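Local coordinates for protein major centromere autoantigen B (Homo sapiens, PDB 1UFI) that forms a homodimer through its dimerization domain and probably acts as a DNA-binding protein at human centromeres, at residues A[14-19]-A[37-42]; A[21-26]-A[30-35]. All blocks are in the same frame, centred on the assembly; numbering follows the deposited sequence.

Contact 1 (A[14-19]-A[37-42])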
loop_
_atom_site.group_PDB
_atom_site.type_symbol
_atom_site.label_atom_id
_atom_site.label_comp_id
_atom_site.label_asym_id
_atom_site.label_seq_id
_atom_site.Cartn_x
_atom_site.Cartn_y
_atom_site.Cartn_z
ATOM N N ALA A 14 10.166 -0.401 0.931
ATOM C CA ALA A 14 10.453 -1.826 1.179
ATOM C C ALA A 14 9.170 -2.541 1.568
ATOM O O ALA A 14 8.840 -3.600 1.034
ATOM C CB ALA A 14 11.537 -1.996 2.261
ATOM N N TYR A 15 8.466 -1.946 2.514
ATOM C CA TYR A 15 7.135 -2.452 3.004
ATOM C C TYR A 15 6.147 -2.520 1.858
ATOM O O TYR A 15 5.426 -3.463 1.695
ATOM C CB TYR A 15 6.597 -1.531 4.062
ATOM C CG TYR A 15 7.515 -1.391 5.291
ATOM C CD1 TYR A 15 8.482 -2.353 5.583
ATOM C CD2 TYR A 15 7.369 -0.307 6.126
ATOM C CE1 TYR A 15 9.330 -2.197 6.725
ATOM C CE2 TYR A 15 8.190 -0.156 7.245
ATOM C CZ TYR A 15 9.130 -1.078 7.523
ATOM O OH TYR A 15 9.878 -0.842 8.666
ATOM N N PHE A 16 6.070 -1.466 1.054
ATOM C CA PHE A 16 5.198 -1.494 -0.103
ATOM C C PHE A 16 5.492 -2.620 -1.110
ATOM O O PHE A 16 4.560 -3.253 -1.673
ATOM C CB PHE A 16 5.230 -0.122 -0.846
ATOM C CG PHE A 16 4.172 -0.059 -1.907
ATOM C CD1 PHE A 16 4.447 -0.342 -3.226
ATOM C CD2 PHE A 16 2.844 0.158 -1.496
ATOM C CE1 PHE A 16 3.379 -0.376 -4.172
ATOM C CE2 PHE A 16 1.799 0.186 -2.433
ATOM C CZ PHE A 16 2.084 -0.129 -3.764
ATOM N N ALA A 17 6.780 -2.923 -1.299
ATOM C CA ALA A 17 7.210 -4.046 -2.132
ATOM C C ALA A 17 6.612 -5.378 -1.596
ATOM O O ALA A 17 6.162 -6.214 -2.373
ATOM C CB ALA A 17 8.773 -4.084 -2.219
ATOM N N MET A 18 6.569 -5.504 -0.279
ATOM C CA MET A 18 6.052 -6.699 0.352
ATOM C C MET A 18 4.513 -6.717 0.225
ATOM O O MET A 18 3.936 -7.772 0.014
ATOM C CB MET A 18 6.498 -6.753 1.838
ATOM C CG MET A 18 8.000 -6.969 1.990
ATOM S SD MET A 18 8.530 -8.592 1.343
ATOM C CE MET A 18 9.123 -8.295 0.366
ATOM N N VAL A 19 3.848 -5.574 0.381
ATOM C CA VAL A 19 2.395 -5.488 0.086
ATOM C C VAL A 19 2.109 -5.950 -1.373
ATOM O O VAL A 19 1.134 -6.700 -1.602
ATOM C CB VAL A 19 1.819 -4.031 0.298
ATOM C CG1 VAL A 19 0.350 -3.965 -0.174
ATOM C CG2 VAL A 19 2.001 -3.541 1.730
ATOM N N LEU A 37 -0.330 0.298 -8.737
ATOM C CA LEU A 37 0.519 1.222 -9.509
ATOM C C LEU A 37 0.241 2.697 -9.135
ATOM O O LEU A 37 1.204 3.429 -9.046
ATOM C CB LEU A 37 0.403 0.975 -11.012
ATOM C CG LEU A 37 1.335 -0.200 -11.450
ATOM C CD1 LEU A 37 0.733 -1.065 -12.518
ATOM C CD2 LEU A 37 2.657 0.291 -11.971
ATOM N N HIS A 38 -1.018 3.038 -8.861
ATOM C CA HIS A 38 -1.370 4.380 -8.380
ATOM C C HIS A 38 -0.773 4.680 -7.007
ATOM O O HIS A 38 -0.219 5.755 -6.786
ATOM C CB HIS A 38 -2.884 4.612 -8.446
ATOM C CG HIS A 38 -3.347 4.911 -9.843
ATOM N ND1 HIS A 38 -3.222 6.173 -10.410
ATOM C CD2 HIS A 38 -3.785 4.092 -10.828
ATOM C CE1 HIS A 38 -3.653 6.119 -11.668
ATOM N NE2 HIS A 38 -4.000 4.869 -11.943
ATOM N N LEU A 39 -0.907 3.768 -6.057
ATOM C CA LEU A 39 -0.353 4.070 -4.709
ATOM C C LEU A 39 1.179 4.186 -4.711
ATOM O O LEU A 39 1.741 5.055 -4.047
ATOM C CB LEU A 39 -0.910 3.075 -3.667
ATOM C CG LEU A 39 -0.628 3.604 -2.266
ATOM C CD1 LEU A 39 -1.328 4.896 -2.040
ATOM C CD2 LEU A 39 -1.100 2.479 -1.281
ATOM N N GLU A 40 1.832 3.352 -5.512
ATOM C CA GLU A 40 3.298 3.346 -5.636
ATOM C C GLU A 40 3.733 4.714 -6.156
ATOM O O GLU A 40 4.717 5.294 -5.661
ATOM C CB GLU A 40 3.787 2.265 -6.585
ATOM C CG GLU A 40 5.285 2.112 -6.472
ATOM C CD GLU A 40 5.846 0.908 -7.243
ATOM O OE1 GLU A 40 6.845 1.062 -7.985
ATOM O OE2 GLU A 40 5.290 -0.215 -7.152
ATOM N N HIS A 41 2.953 5.230 -7.110
ATOM C CA HIS A 41 3.257 6.501 -7.757
ATOM C C HIS A 41 3.126 7.600 -6.750
ATOM O O HIS A 41 4.051 8.393 -6.619
ATOM C CB HIS A 41 2.300 6.766 -8.914
ATOM C CG HIS A 41 2.514 8.097 -9.556
ATOM N ND1 HIS A 41 3.413 8.287 -10.579
ATOM C CD2 HIS A 41 1.957 9.303 -9.306
ATOM C CE1 HIS A 41 3.409 9.562 -10.928
ATOM N NE2 HIS A 41 2.546 10.204 -10.168
ATOM N N ASP A 42 2.045 7.560 -5.951
ATOM C CA ASP A 42 1.790 8.612 -4.960
ATOM C C ASP A 42 2.945 8.591 -3.975
ATOM O O ASP A 42 3.459 9.657 -3.570
ATOM C CB ASP A 42 0.467 8.384 -4.156
ATOM C CG ASP A 42 -0.783 8.526 -5.004
ATOM O OD1 ASP A 42 -0.778 9.304 -5.984
ATOM O OD2 ASP A 42 -1.815 7.872 -4.757
#
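Phe16 on helix 9-23 meets Leu39 and Glu40 on helix 30-49 in the middle of a helical hairpin. The backbones are nearest at Phe16 and Glu40, whose CA atoms are 7.6 Å apart. Phe16 has its CG trans to the backbone N (chi1 -171°), which carries the ring straight across the gap to the second helix. There the outer end of the ring lands between two side chains. Its CE2 touches Leu39 CD2 at 3.9 Å, an apolar contact. On the other flank, the aliphatic part of Glu40 lies across the ring at about a right angle, with Glu40 CB 3.6 Å from Phe16 CE1. The chain runs on extended, which brings Glu40 OE2 to the rim, near the ring plane and 3.5 Å from Phe16 CE1. Carboxylate and ring planes are turned 74° apart. An anionic oxygen beside the weakly positive C-H edge is probably a favourable placement, but the main polar partner of OE2 is Lys20 NZ, in a salt bridge. Phe16 also packs on Ile36 and Leu43, which extend its pocket along helix 30-49. Leu39 meets Leu39 of the second subunit, so this core continues into the dimer interface. One aromatic residue packed between two antiparallel helices, with a carboxylate at its rim, belongs to the core of a helical hairpin that pairs with its copy in a four-helix bundle.

Contact 2 (A[21-26]-A[30-35])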
loop_
_atom_site.group_PDB
_atom_site.type_symbol
_atom_site.label_atom_id
_atom_site.label_comp_id
_atom_site.label_asym_id
_atom_site.label_seq_id
_atom_site.Cartn_x
_atom_site.Cartn_y
_atom_site.Cartn_z
ATOM N N ARG A 21 3.958 -7.932 -3.196
ATOM C CA ARG A 21 4.314 -9.360 -3.276
ATOM C C ARG A 21 3.149 -10.190 -2.786
ATOM O O ARG A 21 2.822 -11.258 -3.369
ATOM C CB ARG A 21 5.573 -9.648 -2.455
ATOM C CG ARG A 21 5.695 -11.117 -2.079
ATOM C CD ARG A 21 7.099 -11.537 -1.757
ATOM N NE ARG A 21 8.047 -10.609 -2.332
ATOM C CZ ARG A 21 9.364 -10.710 -2.242
ATOM N NH1 ARG A 21 10.160 -10.420 -3.264
ATOM N NH2 ARG A 21 9.883 -11.122 -1.110
ATOM N N TYR A 22 2.510 -9.705 -1.730
ATOM C CA TYR A 22 1.343 -10.368 -1.170
ATOM C C TYR A 22 0.151 -10.383 -2.140
ATOM O O TYR A 22 -0.413 -11.457 -2.498
ATOM C CB TYR A 22 0.960 -9.787 0.216
ATOM C CG TYR A 22 -0.297 -10.379 0.786
ATOM C CD1 TYR A 22 -0.251 -11.623 1.437
ATOM C CD2 TYR A 22 -1.529 -9.739 0.649
ATOM C CE1 TYR A 22 -1.381 -12.166 1.923
ATOM C CE2 TYR A 22 -2.688 -10.286 1.195
ATOM C CZ TYR A 22 -2.567 -11.545 1.783
ATOM O OH TYR A 22 -3.692 -12.130 2.286
ATOM N N LEU A 23 -0.203 -9.221 -2.612
ATOM C CA LEU A 23 -1.344 -9.049 -3.483
ATOM C C LEU A 23 -1.193 -9.792 -4.787
ATOM O O LEU A 23 -2.138 -10.473 -5.205
ATOM C CB LEU A 23 -1.477 -7.545 -3.767
ATOM C CG LEU A 23 -2.819 -6.913 -3.498
ATOM C CD1 LEU A 23 -3.848 -7.752 -2.676
ATOM C CD2 LEU A 23 -2.589 -5.446 -3.019
ATOM N N THR A 24 -0.041 -9.668 -5.442
ATOM C CA THR A 24 0.175 -10.375 -6.729
ATOM C C THR A 24 0.426 -11.889 -6.525
ATOM O O THR A 24 0.702 -12.594 -7.491
ATOM C CB THR A 24 1.373 -9.765 -7.521
ATOM O OG1 THR A 24 2.550 -9.879 -6.722
ATOM C CG2 THR A 24 1.177 -8.301 -7.701
ATOM N N SER A 25 0.346 -12.385 -5.288
ATOM C CA SER A 25 0.510 -13.844 -5.063
ATOM C C SER A 25 -0.843 -14.529 -5.338
ATOM O O SER A 25 -0.931 -15.805 -5.393
ATOM C CB SER A 25 0.988 -14.150 -3.638
ATOM O OG SER A 25 -0.069 -14.109 -2.687
ATOM N N PHE A 26 -1.884 -13.696 -5.434
ATOM C CA PHE A 26 -3.251 -14.099 -5.730
ATOM C C PHE A 26 -3.512 -13.801 -7.184
ATOM O O PHE A 26 -2.807 -12.964 -7.779
ATOM C CB PHE A 26 -4.268 -13.316 -4.884
ATOM C CG PHE A 26 -4.165 -13.641 -3.395
ATOM C CD1 PHE A 26 -3.386 -12.837 -2.562
ATOM C CD2 PHE A 26 -4.761 -14.793 -2.870
ATOM C CE1 PHE A 26 -3.207 -13.147 -1.216
ATOM C CE2 PHE A 26 -4.614 -15.114 -1.519
ATOM C CZ PHE A 26 -3.848 -14.297 -0.687
ATOM N N ASP A 30 -7.252 -6.437 -13.226
ATOM C CA ASP A 30 -6.586 -5.172 -13.665
ATOM C C ASP A 30 -6.869 -3.973 -12.800
ATOM O O ASP A 30 -6.068 -3.048 -12.788
ATOM C CB ASP A 30 -7.021 -4.746 -15.076
ATOM C CG ASP A 30 -6.534 -5.706 -16.160
ATOM O OD1 ASP A 30 -5.563 -6.469 -15.920
ATOM O OD2 ASP A 30 -7.060 -5.742 -17.302
ATOM N N ARG A 31 -8.011 -3.945 -12.138
ATOM C CA ARG A 31 -8.319 -2.875 -11.206
ATOM C C ARG A 31 -7.385 -2.898 -10.020
ATOM O O ARG A 31 -6.907 -1.837 -9.573
ATOM C CB ARG A 31 -9.743 -2.999 -10.716
ATOM C CG ARG A 31 -10.332 -1.697 -10.161
ATOM C CD ARG A 31 -11.786 -1.460 -10.597
ATOM N NE ARG A 31 -12.645 -1.060 -9.478
ATOM C CZ ARG A 31 -12.900 0.204 -9.140
ATOM N NH1 ARG A 31 -12.344 1.215 -9.802
ATOM N NH2 ARG A 31 -13.699 0.462 -8.119
ATOM N N VAL A 32 -7.129 -4.097 -9.480
ATOM C CA VAL A 32 -6.151 -4.206 -8.352
ATOM C C VAL A 32 -4.760 -3.779 -8.806
ATOM O O VAL A 32 -4.076 -3.054 -8.086
ATOM C CB VAL A 32 -6.136 -5.674 -7.734
ATOM C CG1 VAL A 32 -5.132 -5.713 -6.543
ATOM C CG2 VAL A 32 -7.552 -5.993 -7.276
ATOM N N GLN A 33 -4.316 -4.234 -9.974
ATOM C CA GLN A 33 -3.030 -3.860 -10.494
ATOM C C GLN A 33 -2.930 -2.340 -10.559
ATOM O O GLN A 33 -1.898 -1.746 -10.232
ATOM C CB GLN A 33 -2.858 -4.424 -11.886
ATOM C CG GLN A 33 -1.398 -4.680 -12.238
ATOM C CD GLN A 33 -0.970 -6.057 -11.704
ATOM O OE1 GLN A 33 0.032 -6.181 -10.996
ATOM N NE2 GLN A 33 -1.777 -7.075 -12.003
ATOM N N SER A 34 -3.988 -1.739 -11.067
ATOM C CA SER A 34 -4.029 -0.274 -11.227
ATOM C C SER A 34 -3.907 0.425 -9.866
ATOM O O SER A 34 -3.176 1.424 -9.700
ATOM C CB SER A 34 -5.328 0.158 -11.886
ATOM O OG SER A 34 -5.184 1.569 -12.161
ATOM N N HIS A 35 -4.644 -0.093 -8.898
ATOM C CA HIS A 35 -4.605 0.422 -7.534
ATOM C C HIS A 35 -3.205 0.322 -6.945
ATOM O O HIS A 35 -2.767 1.234 -6.255
ATOM C CB HIS A 35 -5.548 -0.375 -6.660
ATOM C CG HIS A 35 -7.007 -0.143 -6.948
ATOM N ND1 HIS A 35 -7.989 -1.001 -6.512
ATOM C CD2 HIS A 35 -7.647 0.860 -7.600
ATOM C CE1 HIS A 35 -9.170 -0.564 -6.915
ATOM N NE2 HIS A 35 -8.996 0.589 -7.543
#
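Leu23, in the last turn of helix 9-23, packs against Val32, in the first turn of helix 30-49, and the leucine is the side chain to follow. Its CB points toward the second helix but remains 4.9 Å from Val32 CG1. The branch point does the touching: Leu23 CG lies 4.0 Å from Val32 CG1. Beyond it the side chain forks: Leu23 CD2 is 4.3 Å and CD1 4.5 Å from the same Val32 CG1. Both leucine torsions sit well off staggered values (chi1 -127°), so this conformer is either strained or an approximate fit. Leu23 also packs on Leu39 of the second subunit.

Beside this pair, Thr24 and Gln33 make a looser contact at the outer border. The Gln33 side chain starts out across the flank of its helix and bends at chi2 (84°), which brings its amide round toward the threonine methyl; Gln33 OE1 is 4.1 Å from Thr24 CG2, van der Waals contact without a hydrogen bond. The threonine hydroxyl bonds back to Lys20 O.

The chain then leaves the helix through a type I turn from Leu23 to Phe26. Tyr22 O is gripped twice by Ser25, from its backbone N and from Ser25 OG at 2.7 Å, the hydroxyl arriving in the carbonyl plane on a lone pair. Phe26 folds back so that its CE1 stands 3.5 Å above one face of the Tyr22 ring. At the other end of the connection, Asp29 OD1 takes a hydrogen bond from Val32 N at the start of helix 30-49. The contact thus sits at the closed end of the hairpin, where helix 9-23 stops and helix 30-49 starts, with the second subunit covering Tyr22, Leu23 and Phe26.

From the N terminus the chain runs up helix 9-23, first past 14-19 and then, after Lys20 alone, into 21-26. It turns through a short connection and comes back down helix 30-49, so that 30-35 faces 21-26 and 37-42 faces 14-19. Contact 2 closes the small loop of three residues between its segments, and contact 1 closes a larger one around it; the two loops nest and do not cross. Their centres lie 11 Å apart, contact 1 at the middle of the chain and contact 2 at the turn. Both tie helix 9-23 to the antiparallel helix 30-49, and both reach the second subunit of the dimer.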